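PDB 4Y2W: alanine racemase 1 from Caldanaerobacter subterraneus subsp. tengcongensis MB4, which belongs to the alanine racemase family, joining an N-terminal TIM-barrel domain to a largely beta-stranded C-terminal domain within a two-chain assembly. Local coordinates for residues Pro82-Gly87 with Asp101-Val106; Lys127-Ile132 with Gly164-Phe169; Ala170-Asp175 with Ile206-Ala211; Phe264-Gly269 with Pro309-Val314; Gly286-Leu291 with Val314-Cys319. The protein carries 1 engineered substitution. One frame throughout, in Å; residues are numbered along the deposited sequence.

Contacts 1 and 2 are buried pairings of parallel neighbours in the eight-stranded barrel. They share that sheet through strands 103-106 and 126-131, and combine backbone hydrogen bonds with an apolar outer side and a more polar interior. Contact 3, at the end of the next pair of barrel strands, is a small packing of alanine methyls beside a phosphate ion and touches contact 2. Contacts 4 and 5 lie in the C-terminal domain, in loops and strand ends around a bound alanine, and share Val314. Contact 4 is only partly buried, with no hydrogen bonds between its segments, whereas contact 5 is buried and backbone-bonded. Contacts 3, 4 and 5 also meet the second subunit.

Contact 1 of 5, residues Pro82-Gly87 with Asp101-Val106; sequences PILIFG and DLTQTV
The carboxamide of Gln104 meets segment Pro82-Gly87 through both of its polar ends. NE2 donates to Gly87 O at 2.9 Å, lying in the plane of that carbonyl, while the acceptor sits 17° out of the amide plane. At the other end OE1 passes 3.7 Å from Ile85 CD1 and is taken by Thr89 OG1. A bend at chi2 (62°) turns the Gln104 chain back across Ile85. Strands 83-85 and 103-106 run parallel, 29° apart in direction: Thr103 N bonds Ile83 O at 2.8 Å, and Ile85 N bonds Thr103 O at 2.9 Å. Ile85 O is met in turn by the hydroxyl of Thr105, OG1 to O 2.7 Å, and only weakly by the Thr105 amide. Ile83 and Leu102 lie side by side, CD1 against CD2 at 3.6 Å, whereas Leu84 CD1 reaches Thr103 CG2 at 3.7 Å on the reverse side of the sheet. This is the pairing of a beta-alpha-beta unit in the TIM barrel. Ile83, Ile85 and Leu102 pack outward on helix 68-76; Leu84 and Thr103 turn inward to His129, with Thr103 also bonded to Tyr62 and Thr105 to Tyr166.

Contact 2 of 5, residues Lys127-Ile132 with Gly164-Phe169; sequences KVHIKI and GIYSHF
Ser167 OG donates to Ile132 O at 2.6 Å, approaching from above the carbonyl plane, 36° out of it, and also bonds to Thr134 OG1. OG lies anti to its own backbone N (chi1 -168°), which carries it across to the end of segment Lys127-Ile132. Ahead of this bond the two chains run parallel. Ile130 N bonds Gly164 O at 2.9 Å, Tyr166 N bonds Ile130 O at 2.7 Å, and Ile132 N donates to Tyr166 O. Strands 126-131 and 160-166, joined through helix 144-155, thus form one beta-alpha-beta unit of the TIM barrel. Inside the barrel, Gly164 brings its CA over one face of the His129 ring, 3.5 Å from the centroid, while CD1 of Tyr166 stands near that ring's plane, at its edge. The Tyr166 ring, its hydroxyl held by Thr105, receives the aliphatic part of Lys131 over a face: CB is 4.3 Å from the centroid, and the chain, bent at chi2, carries CD to 3.7 Å from Tyr166 CE2. His129 NE2 is held by Glu163. On the outer side the branches of Ile132 and Ile165 cross at an angle, CG1 to CG1 3.8 Å, under Ile191 and Phe187 of helix 177-195. Beyond the strand, His168 belongs to the pocket of a bound alanine, and its CB lies 4.1 Å from Lys131 NZ.

Contact 3 of 5, residues Ala170-Asp175 with Ile206-Ala211; sequences AAASED and IANAAA. With PO4 (phosphate ion), chain C.
Methyl groups carry nearly all of this contact: Ala172 and Ala210 meet CB to CB at 3.6 Å, with hydrogen bonding between the two segments absent. The Ala210 methyl also rests on the peptide after Ala172, 3.4 Å from Ala172 C and the same distance from Ser173 N. Ser173 OG flanks it at 3.8 Å, and Ala172 CB also comes 4.0 Å from Asn208 OD1. The loop 170-175 thereby lies against the first turn of helix 209-214, while Ala172 also packs on Cys180 of helix 177-195. Asn208 occupies the N-cap position of the helix. A phosphate ion, probably from the crystallisation liquor, sits at this helix start, held weakly by Asn208 ND2 to O2 (3.4 Å) and by Ala209 N to O1 (3.5 Å). Across the subunit boundary, Ala171 and Glu174 pack on Gly269 of the second subunit. An anion at the N-terminal end of a helix following a late barrel strand is consistent with the phosphate sites common among TIM barrels.

Contact 4 of 5, residues Phe264-Gly269 with Pro309-Val314; sequences FFIGYG and PIVGRV. With ALA (alanine), chain D.
Arg313 lays its guanidinium flat beneath the backbone carbonyl of Tyr268, whose O stands 3.1 Å above the guanidinium plane, toward its rim. NH1 comes within 3.2 Å of Tyr268 O, but the angle is too poor for a hydrogen bond; the meeting is a carbonyl resting over a cationic face. The same NH1 lies 3.4 Å from Tyr268 CB. A bend at chi2 (-143°) directs the Arg313 chain to this spot, and its charge is paired with Glu174 of the second subunit. The Tyr268 ring leads away from Arg313, CG anti to the carbonyl carbon (chi1 -72°), and its hydroxyl accepts a bond from the N of the bound alanine, Tyr268 OH to N 2.7 Å. That hydroxyl is also bonded to His168 of the second subunit. Further back, Ile266 slants across Val311, Ile266 CD1 lying 4.1 Å from Val311 CG2. Ile266 CG2 is 3.8 Å from Val311 O; Met320 and Phe272 border both residues. Between these two groups the chains pass with Gly267 CA and Gly312 CA 4.5 Å apart, close because neither residue has a side chain to interpose. Both glycines take positive phi, which by itself favours glycine. The loops of the C-terminal domain thus bring Tyr268 into an alanine pocket at the subunit interface, an intersubunit site characteristic of the dimeric alanine racemase family.

Contact 5 of 5, residues Gly286-Leu291 with Val314-Cys319; sequences GYADGL and VCMDQC. With ALA (alanine), chain D.
Two backbone hydrogen bonds tie Tyr287 and Ala288 to the opposite loop. Tyr287 N donates to Cys315 O at 3.0 Å, and Ala288 N to Met316 O, also at 3.0 Å and on a lone pair of that carbonyl. Gly286, without a side chain, lets the loops close to 3.9 Å between its CA and that of Asp317. Aromatic contacts come next. With CG of Tyr287 set between its backbone N and carbonyl carbon (chi1 54°), the ring swings under Met316, whose CA sits over the centre of one face, 3.4 Å from the centroid. Val314 O lies in the ring plane at its edge, and Met316 SD makes a more distant, oblique Met-aromatic contact. Apolar packing adds Ala288 CB to Met316 CG at 3.7 Å and Leu291 CD2 to Cys319 SG at 4.0 Å. Buried charges are paired beyond the loops: Asp289 and Asp317 share Arg369, and Asp317 also pairs with Lys40 of the second subunit. Finally, the bound alanine is gripped at its carboxylate, Tyr287 OH donating to OXT at 2.8 Å and Met316 N to O at 2.6 Å. The paired loops thus form a carboxylate-binding wall of the alanine pocket in the C-terminal domain.

Contact 1 of 5, residues Pro82-Gly87 with Asp101-Val106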
# COMPACT_ATOMS: atom_id res chain seq x y z
N PRO A 82 17.10 20.25 -7.91
CA PRO A 82 16.15 20.97 -7.05
C PRO A 82 14.85 20.20 -6.86
O PRO A 82 14.36 19.58 -7.81
CB PRO A 82 15.89 22.27 -7.83
CG PRO A 82 17.07 22.43 -8.72
CD PRO A 82 17.48 21.04 -9.09
N ILE A 83 14.30 20.24 -5.65
CA ILE A 83 13.07 19.51 -5.31
C ILE A 83 12.02 20.46 -4.76
O ILE A 83 12.33 21.33 -3.93
CB ILE A 83 13.35 18.43 -4.25
CG1 ILE A 83 14.43 17.46 -4.74
CG2 ILE A 83 12.06 17.69 -3.90
CD1 ILE A 83 15.14 16.75 -3.61
N LEU A 84 10.77 20.29 -5.20
CA LEU A 84 9.64 21.09 -4.73
C LEU A 84 8.67 20.23 -3.95
O LEU A 84 8.26 19.17 -4.42
CB LEU A 84 8.91 21.74 -5.91
CG LEU A 84 7.58 22.44 -5.59
CD1 LEU A 84 7.77 23.60 -4.63
CD2 LEU A 84 6.90 22.90 -6.86
N ILE A 85 8.30 20.70 -2.76
CA ILE A 85 7.29 20.05 -1.93
C ILE A 85 5.95 20.75 -2.14
O ILE A 85 5.77 21.90 -1.73
CB ILE A 85 7.68 20.11 -0.44
CG1 ILE A 85 9.01 19.39 -0.21
CG2 ILE A 85 6.58 19.50 0.43
CD1 ILE A 85 9.71 19.77 1.08
N PHE A 86 5.01 20.06 -2.78
CA PHE A 86 3.66 20.60 -3.01
C PHE A 86 2.93 20.82 -1.70
O PHE A 86 2.23 21.82 -1.54
CB PHE A 86 2.83 19.65 -3.88
CG PHE A 86 3.37 19.43 -5.26
CD1 PHE A 86 3.54 20.49 -6.13
CD2 PHE A 86 3.70 18.15 -5.69
CE1 PHE A 86 4.04 20.29 -7.41
CE2 PHE A 86 4.20 17.94 -6.97
CZ PHE A 86 4.37 19.01 -7.83
N GLY A 87 3.10 19.89 -0.77
CA GLY A 87 2.35 19.89 0.47
C GLY A 87 2.86 20.87 1.51
O GLY A 87 3.81 21.62 1.28
N ASP A 101 18.08 22.43 1.48
CA ASP A 101 17.80 23.27 0.32
C ASP A 101 16.66 22.72 -0.53
O ASP A 101 16.85 22.32 -1.68
CB ASP A 101 19.08 23.46 -0.51
CG ASP A 101 18.95 24.55 -1.55
OD1 ASP A 101 18.22 25.53 -1.30
OD2 ASP A 101 19.58 24.42 -2.63
N LEU A 102 15.47 22.68 0.07
CA LEU A 102 14.28 22.17 -0.60
C LEU A 102 13.30 23.31 -0.85
O LEU A 102 13.05 24.13 0.03
CB LEU A 102 13.62 21.08 0.25
CG LEU A 102 14.45 19.81 0.47
CD1 LEU A 102 13.81 18.93 1.52
CD2 LEU A 102 14.64 19.04 -0.83
N THR A 103 12.75 23.34 -2.06
CA THR A 103 11.77 24.35 -2.42
C THR A 103 10.44 24.02 -1.75
O THR A 103 10.00 22.87 -1.74
CB THR A 103 11.59 24.43 -3.95
OG1 THR A 103 12.87 24.41 -4.59
CG2 THR A 103 10.84 25.69 -4.35
N GLN A 104 9.80 25.05 -1.18
CA GLN A 104 8.57 24.88 -0.41
C GLN A 104 7.41 25.66 -1.03
O GLN A 104 7.59 26.77 -1.54
CB GLN A 104 8.78 25.35 1.03
CG GLN A 104 7.57 25.19 1.95
CD GLN A 104 7.14 23.74 2.11
OE1 GLN A 104 7.96 22.85 2.30
NE2 GLN A 104 5.83 23.50 2.03
N THR A 105 6.22 25.07 -0.96
CA THR A 105 5.00 25.73 -1.42
C THR A 105 4.49 26.67 -0.33
O THR A 105 4.47 26.32 0.85
CB THR A 105 3.93 24.68 -1.76
OG1 THR A 105 4.39 23.88 -2.86
CG2 THR A 105 2.62 25.35 -2.14
N VAL A 106 4.08 27.87 -0.74
CA VAL A 106 3.59 28.89 0.19
C VAL A 106 2.36 29.62 -0.38
O VAL A 106 2.36 30.01 -1.55
CB VAL A 106 4.68 29.94 0.50
CG1 VAL A 106 4.18 30.94 1.54
CG2 VAL A 106 5.96 29.25 0.97

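Contact 2 of 5, residues Lys127-Ile132 with Gly164-Phe169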
# COMPACT_ATOMS: atom_id res chain seq x y z
N LYS A 127 14.19 28.82 -1.01
CA LYS A 127 13.45 28.92 -2.27
C LYS A 127 11.98 28.58 -2.03
O LYS A 127 11.68 27.65 -1.30
CB LYS A 127 14.06 27.98 -3.32
CG LYS A 127 15.42 28.42 -3.81
CD LYS A 127 16.06 27.41 -4.76
CE LYS A 127 16.88 26.37 -4.00
NZ LYS A 127 17.66 25.47 -4.91
N VAL A 128 11.08 29.36 -2.63
CA VAL A 128 9.64 29.10 -2.49
C VAL A 128 8.88 29.33 -3.79
O VAL A 128 9.24 30.20 -4.59
CB VAL A 128 8.97 29.97 -1.40
CG1 VAL A 128 9.47 29.58 -0.02
CG2 VAL A 128 9.20 31.45 -1.65
N HIS A 129 7.84 28.53 -3.99
CA HIS A 129 6.93 28.66 -5.12
C HIS A 129 5.54 28.99 -4.58
O HIS A 129 5.07 28.33 -3.66
CB HIS A 129 6.87 27.35 -5.91
CG HIS A 129 8.06 27.14 -6.80
ND1 HIS A 129 8.00 26.34 -7.92
CD2 HIS A 129 9.32 27.62 -6.76
CE1 HIS A 129 9.18 26.33 -8.52
NE2 HIS A 129 10.00 27.11 -7.83
N ILE A 130 4.88 29.95 -5.17
CA ILE A 130 3.59 30.37 -4.69
C ILE A 130 2.45 29.63 -5.39
O ILE A 130 2.41 29.58 -6.59
CB ILE A 130 3.45 31.89 -4.83
CG1 ILE A 130 4.56 32.60 -4.07
CG2 ILE A 130 2.13 32.37 -4.29
CD1 ILE A 130 4.70 32.18 -2.64
N LYS A 131 1.53 29.05 -4.63
CA LYS A 131 0.43 28.32 -5.24
C LYS A 131 -0.80 29.16 -5.33
O LYS A 131 -1.20 29.79 -4.39
CB LYS A 131 0.11 26.99 -4.54
CG LYS A 131 -1.24 26.36 -4.87
CD LYS A 131 -1.25 25.26 -5.92
CE LYS A 131 -2.63 24.62 -6.10
NZ LYS A 131 -2.83 23.16 -5.85
N ILE A 132 -1.40 29.14 -6.50
CA ILE A 132 -2.60 29.88 -6.76
C ILE A 132 -3.76 28.95 -7.04
O ILE A 132 -3.66 28.03 -7.82
CB ILE A 132 -2.39 30.83 -7.95
CG1 ILE A 132 -1.11 31.60 -7.77
CG2 ILE A 132 -3.54 31.80 -8.06
CD1 ILE A 132 -1.14 32.56 -6.60
N GLY A 164 9.31 30.69 -7.90
CA GLY A 164 8.20 30.17 -8.71
C GLY A 164 6.82 30.58 -8.27
O GLY A 164 6.61 31.09 -7.16
N ILE A 165 5.86 30.36 -9.16
CA ILE A 165 4.45 30.58 -8.88
C ILE A 165 3.66 29.63 -9.76
O ILE A 165 3.94 29.52 -10.96
CB ILE A 165 4.02 32.05 -9.11
CG1 ILE A 165 2.53 32.23 -8.83
CG2 ILE A 165 4.35 32.50 -10.53
CD1 ILE A 165 2.11 33.67 -8.62
N TYR A 166 2.69 28.92 -9.18
CA TYR A 166 1.97 27.90 -9.94
C TYR A 166 0.54 27.67 -9.51
O TYR A 166 0.11 28.13 -8.45
CB TYR A 166 2.75 26.58 -9.91
CG TYR A 166 2.76 25.85 -8.59
CD1 TYR A 166 3.54 26.30 -7.53
CD2 TYR A 166 2.01 24.69 -8.40
CE1 TYR A 166 3.56 25.62 -6.32
CE2 TYR A 166 2.03 24.00 -7.20
CZ TYR A 166 2.80 24.47 -6.16
OH TYR A 166 2.82 23.79 -4.97
N SER A 167 -0.18 26.95 -10.36
CA SER A 167 -1.56 26.56 -10.13
C SER A 167 -1.76 25.15 -10.69
O SER A 167 -0.80 24.51 -11.13
CB SER A 167 -2.52 27.56 -10.78
OG SER A 167 -3.85 27.35 -10.34
N HIS A 168 -3.01 24.67 -10.68
CA HIS A 168 -3.33 23.30 -11.08
C HIS A 168 -4.70 23.25 -11.76
O HIS A 168 -5.67 23.82 -11.24
CB HIS A 168 -3.32 22.40 -9.84
CG HIS A 168 -3.11 20.94 -10.15
ND1 HIS A 168 -1.87 20.35 -10.12
CD2 HIS A 168 -3.99 19.96 -10.46
CE1 HIS A 168 -1.99 19.07 -10.42
NE2 HIS A 168 -3.27 18.81 -10.63
N PHE A 169 -4.78 22.57 -12.91
CA PHE A 169 -6.04 22.46 -13.65
C PHE A 169 -6.99 21.48 -12.98
O PHE A 169 -6.57 20.39 -12.58
CB PHE A 169 -5.79 22.02 -15.10
CG PHE A 169 -5.15 23.07 -15.97
CD1 PHE A 169 -5.77 24.29 -16.17
CD2 PHE A 169 -3.94 22.83 -16.60
CE1 PHE A 169 -5.19 25.26 -16.97
CE2 PHE A 169 -3.36 23.79 -17.41
CZ PHE A 169 -3.98 25.01 -17.59

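Contact 3 of 5, residues Ala170-Asp175 with Ile206-Ala211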
# COMPACT_ATOMS: atom_id res chain seq x y z
N ALA A 170 -8.26 21.85 -12.88
CA ALA A 170 -9.28 21.03 -12.22
C ALA A 170 -9.88 19.96 -13.14
O ALA A 170 -10.27 18.90 -12.66
CB ALA A 170 -10.38 21.90 -11.65
N ALA A 171 -9.97 20.24 -14.44
CA ALA A 171 -10.60 19.32 -15.38
C ALA A 171 -9.86 19.24 -16.72
O ALA A 171 -10.49 19.23 -17.78
CB ALA A 171 -12.06 19.71 -15.60
N ALA A 172 -8.53 19.16 -16.66
CA ALA A 172 -7.72 18.96 -17.86
C ALA A 172 -7.79 17.50 -18.34
O ALA A 172 -7.81 17.24 -19.54
CB ALA A 172 -6.28 19.37 -17.60
N SER A 173 -7.82 16.57 -17.39
CA SER A 173 -8.01 15.14 -17.69
C SER A 173 -9.40 14.86 -18.26
O SER A 173 -9.57 13.93 -19.06
CB SER A 173 -7.79 14.30 -16.43
OG SER A 173 -6.47 14.45 -15.93
N GLU A 174 -10.39 15.65 -17.84
CA GLU A 174 -11.75 15.54 -18.35
C GLU A 174 -11.95 16.36 -19.63
O GLU A 174 -12.98 16.26 -20.30
CB GLU A 174 -12.76 15.98 -17.28
CG GLU A 174 -12.98 14.97 -16.16
CD GLU A 174 -11.89 14.98 -15.09
OE1 GLU A 174 -10.94 15.79 -15.18
OE2 GLU A 174 -11.99 14.17 -14.15
N ASP A 175 -10.95 17.18 -19.96
CA ASP A 175 -10.91 17.97 -21.19
C ASP A 175 -12.06 18.98 -21.29
O ASP A 175 -12.72 19.09 -22.31
CB ASP A 175 -10.89 17.04 -22.42
CG ASP A 175 -10.34 17.73 -23.66
OD1 ASP A 175 -9.42 18.57 -23.53
OD2 ASP A 175 -10.82 17.43 -24.77
N ILE A 206 1.85 25.57 -14.72
CA ILE A 206 0.47 25.18 -14.43
C ILE A 206 0.07 23.81 -15.01
O ILE A 206 -0.82 23.15 -14.48
CB ILE A 206 -0.51 26.27 -14.93
CG1 ILE A 206 -1.92 26.04 -14.39
CG2 ILE A 206 -0.51 26.35 -16.45
CD1 ILE A 206 -2.84 27.24 -14.55
N ALA A 207 0.73 23.38 -16.08
CA ALA A 207 0.32 22.20 -16.83
C ALA A 207 0.79 20.88 -16.21
O ALA A 207 1.99 20.68 -15.98
CB ALA A 207 0.81 22.30 -18.26
N ASN A 208 -0.16 20.00 -15.93
CA ASN A 208 0.11 18.58 -15.67
C ASN A 208 -0.01 17.81 -17.00
O ASN A 208 -0.25 18.42 -18.04
CB ASN A 208 -0.83 18.02 -14.60
CG ASN A 208 -2.31 18.15 -14.97
OD1 ASN A 208 -2.67 18.91 -15.88
ND2 ASN A 208 -3.16 17.43 -14.26
N ALA A 209 0.16 16.49 -16.97
CA ALA A 209 0.18 15.67 -18.20
C ALA A 209 -0.97 15.95 -19.18
O ALA A 209 -0.76 16.00 -20.39
CB ALA A 209 0.22 14.19 -17.84
N ALA A 210 -2.18 16.13 -18.65
CA ALA A 210 -3.36 16.34 -19.49
C ALA A 210 -3.26 17.63 -20.31
O ALA A 210 -3.57 17.64 -21.50
CB ALA A 210 -4.61 16.37 -18.63
N ALA A 211 -2.82 18.70 -19.66
CA ALA A 211 -2.66 19.99 -20.33
C ALA A 211 -1.39 20.05 -21.18
O ALA A 211 -1.33 20.81 -22.15
CB ALA A 211 -2.64 21.11 -19.30
P PO4 C . 0.01 14.16 -13.43
O1 PO4 C . 0.57 13.81 -14.79
O2 PO4 C . -1.41 14.65 -13.56
O3 PO4 C . 0.86 15.24 -12.80
O4 PO4 C . 0.03 12.92 -12.55

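Contact 4 of 5, residues Phe264-Gly269 with Pro309-Val314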
# COMPACT_ATOMS: atom_id res chain seq x y z
N PHE A 264 -15.36 -29.13 -7.67
CA PHE A 264 -14.32 -28.83 -6.70
C PHE A 264 -14.37 -27.35 -6.32
O PHE A 264 -14.23 -26.48 -7.19
CB PHE A 264 -12.94 -29.16 -7.27
CG PHE A 264 -11.81 -28.98 -6.30
CD1 PHE A 264 -11.42 -30.02 -5.47
CD2 PHE A 264 -11.12 -27.78 -6.23
CE1 PHE A 264 -10.37 -29.87 -4.58
CE2 PHE A 264 -10.08 -27.61 -5.33
CZ PHE A 264 -9.70 -28.66 -4.51
N PHE A 265 -14.56 -27.07 -5.03
CA PHE A 265 -14.67 -25.70 -4.54
C PHE A 265 -13.31 -25.07 -4.32
O PHE A 265 -12.38 -25.74 -3.87
CB PHE A 265 -15.50 -25.67 -3.26
CG PHE A 265 -16.90 -26.16 -3.45
CD1 PHE A 265 -17.84 -25.38 -4.11
CD2 PHE A 265 -17.28 -27.42 -3.00
CE1 PHE A 265 -19.14 -25.83 -4.31
CE2 PHE A 265 -18.58 -27.87 -3.18
CZ PHE A 265 -19.51 -27.08 -3.84
N ILE A 266 -13.21 -23.78 -4.64
CA ILE A 266 -11.97 -23.01 -4.47
C ILE A 266 -12.25 -21.69 -3.73
O ILE A 266 -13.22 -20.99 -4.03
CB ILE A 266 -11.30 -22.68 -5.82
CG1 ILE A 266 -11.03 -23.97 -6.61
CG2 ILE A 266 -10.01 -21.90 -5.61
CD1 ILE A 266 -10.43 -23.75 -7.98
N GLY A 267 -11.38 -21.36 -2.77
CA GLY A 267 -11.41 -20.06 -2.10
C GLY A 267 -12.40 -19.94 -0.96
O GLY A 267 -13.21 -20.84 -0.73
N TYR A 268 -12.31 -18.82 -0.24
CA TYR A 268 -13.21 -18.52 0.87
C TYR A 268 -14.67 -18.43 0.42
O TYR A 268 -14.95 -17.94 -0.67
CB TYR A 268 -12.82 -17.20 1.56
CG TYR A 268 -11.54 -17.27 2.37
CD1 TYR A 268 -11.51 -17.95 3.59
CD2 TYR A 268 -10.38 -16.65 1.93
CE1 TYR A 268 -10.34 -18.01 4.34
CE2 TYR A 268 -9.21 -16.71 2.67
CZ TYR A 268 -9.20 -17.39 3.88
OH TYR A 268 -8.04 -17.45 4.62
N GLY A 269 -15.57 -18.92 1.26
CA GLY A 269 -17.01 -18.88 0.99
C GLY A 269 -17.47 -19.75 -0.17
O GLY A 269 -18.59 -19.60 -0.65
N PRO A 309 -7.89 -16.88 -15.76
CA PRO A 309 -8.75 -16.15 -14.84
C PRO A 309 -8.43 -16.43 -13.37
O PRO A 309 -8.01 -17.53 -13.02
CB PRO A 309 -10.15 -16.67 -15.19
CG PRO A 309 -9.92 -18.06 -15.65
CD PRO A 309 -8.58 -18.06 -16.34
N ILE A 310 -8.63 -15.43 -12.53
CA ILE A 310 -8.59 -15.60 -11.09
C ILE A 310 -9.85 -16.35 -10.69
O ILE A 310 -10.95 -15.93 -11.02
CB ILE A 310 -8.54 -14.24 -10.36
CG1 ILE A 310 -7.22 -13.54 -10.64
CG2 ILE A 310 -8.72 -14.43 -8.85
CD1 ILE A 310 -7.20 -12.08 -10.23
N VAL A 311 -9.68 -17.46 -9.99
CA VAL A 311 -10.82 -18.27 -9.56
C VAL A 311 -10.87 -18.32 -8.03
O VAL A 311 -9.84 -18.53 -7.38
CB VAL A 311 -10.79 -19.69 -10.16
CG1 VAL A 311 -11.17 -19.64 -11.63
CG2 VAL A 311 -9.43 -20.35 -9.99
N GLY A 312 -12.05 -18.09 -7.48
CA GLY A 312 -12.22 -17.95 -6.04
C GLY A 312 -11.82 -16.55 -5.60
O GLY A 312 -11.44 -15.72 -6.43
N ARG A 313 -11.91 -16.29 -4.29
CA ARG A 313 -11.58 -14.98 -3.74
C ARG A 313 -10.08 -14.76 -3.71
O ARG A 313 -9.30 -15.71 -3.61
CB ARG A 313 -12.14 -14.80 -2.32
CG ARG A 313 -13.66 -14.88 -2.23
CD ARG A 313 -14.21 -13.89 -1.21
NE ARG A 313 -15.65 -14.06 -1.02
CZ ARG A 313 -16.23 -14.71 -0.01
NH1 ARG A 313 -15.52 -15.27 0.96
NH2 ARG A 313 -17.56 -14.78 0.03
N VAL A 314 -9.67 -13.49 -3.81
CA VAL A 314 -8.28 -13.12 -3.64
C VAL A 314 -8.00 -13.07 -2.15
O VAL A 314 -8.68 -12.36 -1.40
CB VAL A 314 -7.98 -11.75 -4.30
CG1 VAL A 314 -6.56 -11.29 -3.97
CG2 VAL A 314 -8.16 -11.84 -5.80
N ALA D . -6.07 -15.71 5.13
CA ALA D . -7.03 -14.58 5.28
C ALA D . -7.20 -13.86 3.94
O ALA D . -6.32 -13.94 3.08
CB ALA D . -6.55 -13.61 6.36
OXT ALA D . -8.20 -13.19 3.67

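Contact 5 of 5, residues Gly286-Leu291 with Val314-Cys319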
# COMPACT_ATOMS: atom_id res chain seq x y z
N GLY A 286 -1.41 -11.47 -3.15
CA GLY A 286 -2.75 -11.22 -2.62
C GLY A 286 -3.00 -9.73 -2.46
O GLY A 286 -2.27 -8.91 -3.00
N TYR A 287 -4.04 -9.38 -1.70
CA TYR A 287 -4.46 -7.98 -1.60
C TYR A 287 -3.54 -7.11 -0.74
O TYR A 287 -3.51 -5.89 -0.90
CB TYR A 287 -5.92 -7.84 -1.15
CG TYR A 287 -6.32 -8.55 0.12
CD1 TYR A 287 -5.95 -8.05 1.37
CD2 TYR A 287 -7.12 -9.69 0.08
CE1 TYR A 287 -6.34 -8.69 2.54
CE2 TYR A 287 -7.51 -10.33 1.25
CZ TYR A 287 -7.12 -9.83 2.47
OH TYR A 287 -7.51 -10.48 3.62
N ALA A 288 -2.78 -7.73 0.16
CA ALA A 288 -1.79 -6.99 0.94
C ALA A 288 -0.61 -6.54 0.08
O ALA A 288 0.16 -5.68 0.50
CB ALA A 288 -1.30 -7.84 2.10
N ASP A 289 -0.47 -7.14 -1.10
CA ASP A 289 0.57 -6.77 -2.05
C ASP A 289 0.13 -5.71 -3.04
O ASP A 289 0.96 -5.15 -3.77
CB ASP A 289 1.04 -8.01 -2.81
CG ASP A 289 1.68 -9.04 -1.91
OD1 ASP A 289 2.49 -8.65 -1.04
OD2 ASP A 289 1.40 -10.24 -2.06
N GLY A 290 -1.18 -5.42 -3.07
CA GLY A 290 -1.75 -4.45 -4.01
C GLY A 290 -2.64 -5.04 -5.08
O GLY A 290 -2.99 -4.35 -6.04
N LEU A 291 -3.02 -6.31 -4.94
CA LEU A 291 -3.95 -6.94 -5.87
C LEU A 291 -5.36 -6.83 -5.30
O LEU A 291 -5.71 -7.57 -4.38
CB LEU A 291 -3.58 -8.40 -6.11
CG LEU A 291 -4.37 -9.08 -7.23
CD1 LEU A 291 -4.14 -8.37 -8.55
CD2 LEU A 291 -4.01 -10.56 -7.34
N VAL A 314 -9.67 -13.49 -3.81
CA VAL A 314 -8.28 -13.12 -3.64
C VAL A 314 -8.00 -13.07 -2.15
O VAL A 314 -8.68 -12.36 -1.40
CB VAL A 314 -7.98 -11.75 -4.30
CG1 VAL A 314 -6.56 -11.29 -3.97
CG2 VAL A 314 -8.16 -11.84 -5.80
N CYS A 315 -7.01 -13.84 -1.71
CA CYS A 315 -6.61 -13.88 -0.31
C CYS A 315 -5.63 -12.74 -0.04
O CYS A 315 -5.28 -11.99 -0.95
CB CYS A 315 -5.96 -15.23 0.03
SG CYS A 315 -6.95 -16.68 -0.44
N MET A 316 -5.19 -12.62 1.20
CA MET A 316 -4.29 -11.55 1.60
C MET A 316 -2.93 -11.67 0.93
O MET A 316 -2.32 -10.66 0.55
CB MET A 316 -4.13 -11.57 3.12
CG MET A 316 -3.39 -10.38 3.70
SD MET A 316 -3.68 -10.24 5.47
CE MET A 316 -2.43 -9.04 5.91
N ASP A 317 -2.45 -12.90 0.78
CA ASP A 317 -1.08 -13.16 0.31
C ASP A 317 -1.01 -14.04 -0.94
O ASP A 317 0.08 -14.30 -1.45
CB ASP A 317 -0.29 -13.83 1.44
CG ASP A 317 -0.62 -13.25 2.81
OD1 ASP A 317 -0.35 -12.06 3.04
OD2 ASP A 317 -1.15 -13.99 3.66
N GLN A 318 -2.15 -14.50 -1.43
CA GLN A 318 -2.16 -15.45 -2.54
C GLN A 318 -3.52 -15.48 -3.23
O GLN A 318 -4.49 -14.93 -2.73
CB GLN A 318 -1.78 -16.85 -2.05
CG GLN A 318 -2.73 -17.43 -1.02
CD GLN A 318 -2.01 -18.10 0.14
OE1 GLN A 318 -1.94 -17.54 1.23
NE2 GLN A 318 -1.48 -19.30 -0.10
N CYS A 319 -3.56 -16.11 -4.40
CA CYS A 319 -4.82 -16.36 -5.09
C CYS A 319 -4.65 -17.52 -6.06
O CYS A 319 -3.53 -17.93 -6.37
CB CYS A 319 -5.31 -15.12 -5.83
SG CYS A 319 -4.25 -14.59 -7.19
N ALA D . -6.07 -15.71 5.13
CA ALA D . -7.03 -14.58 5.28
C ALA D . -7.20 -13.86 3.94
O ALA D . -6.32 -13.94 3.08
CB ALA D . -6.55 -13.61 6.36
OXT ALA D . -8.20 -13.19 3.67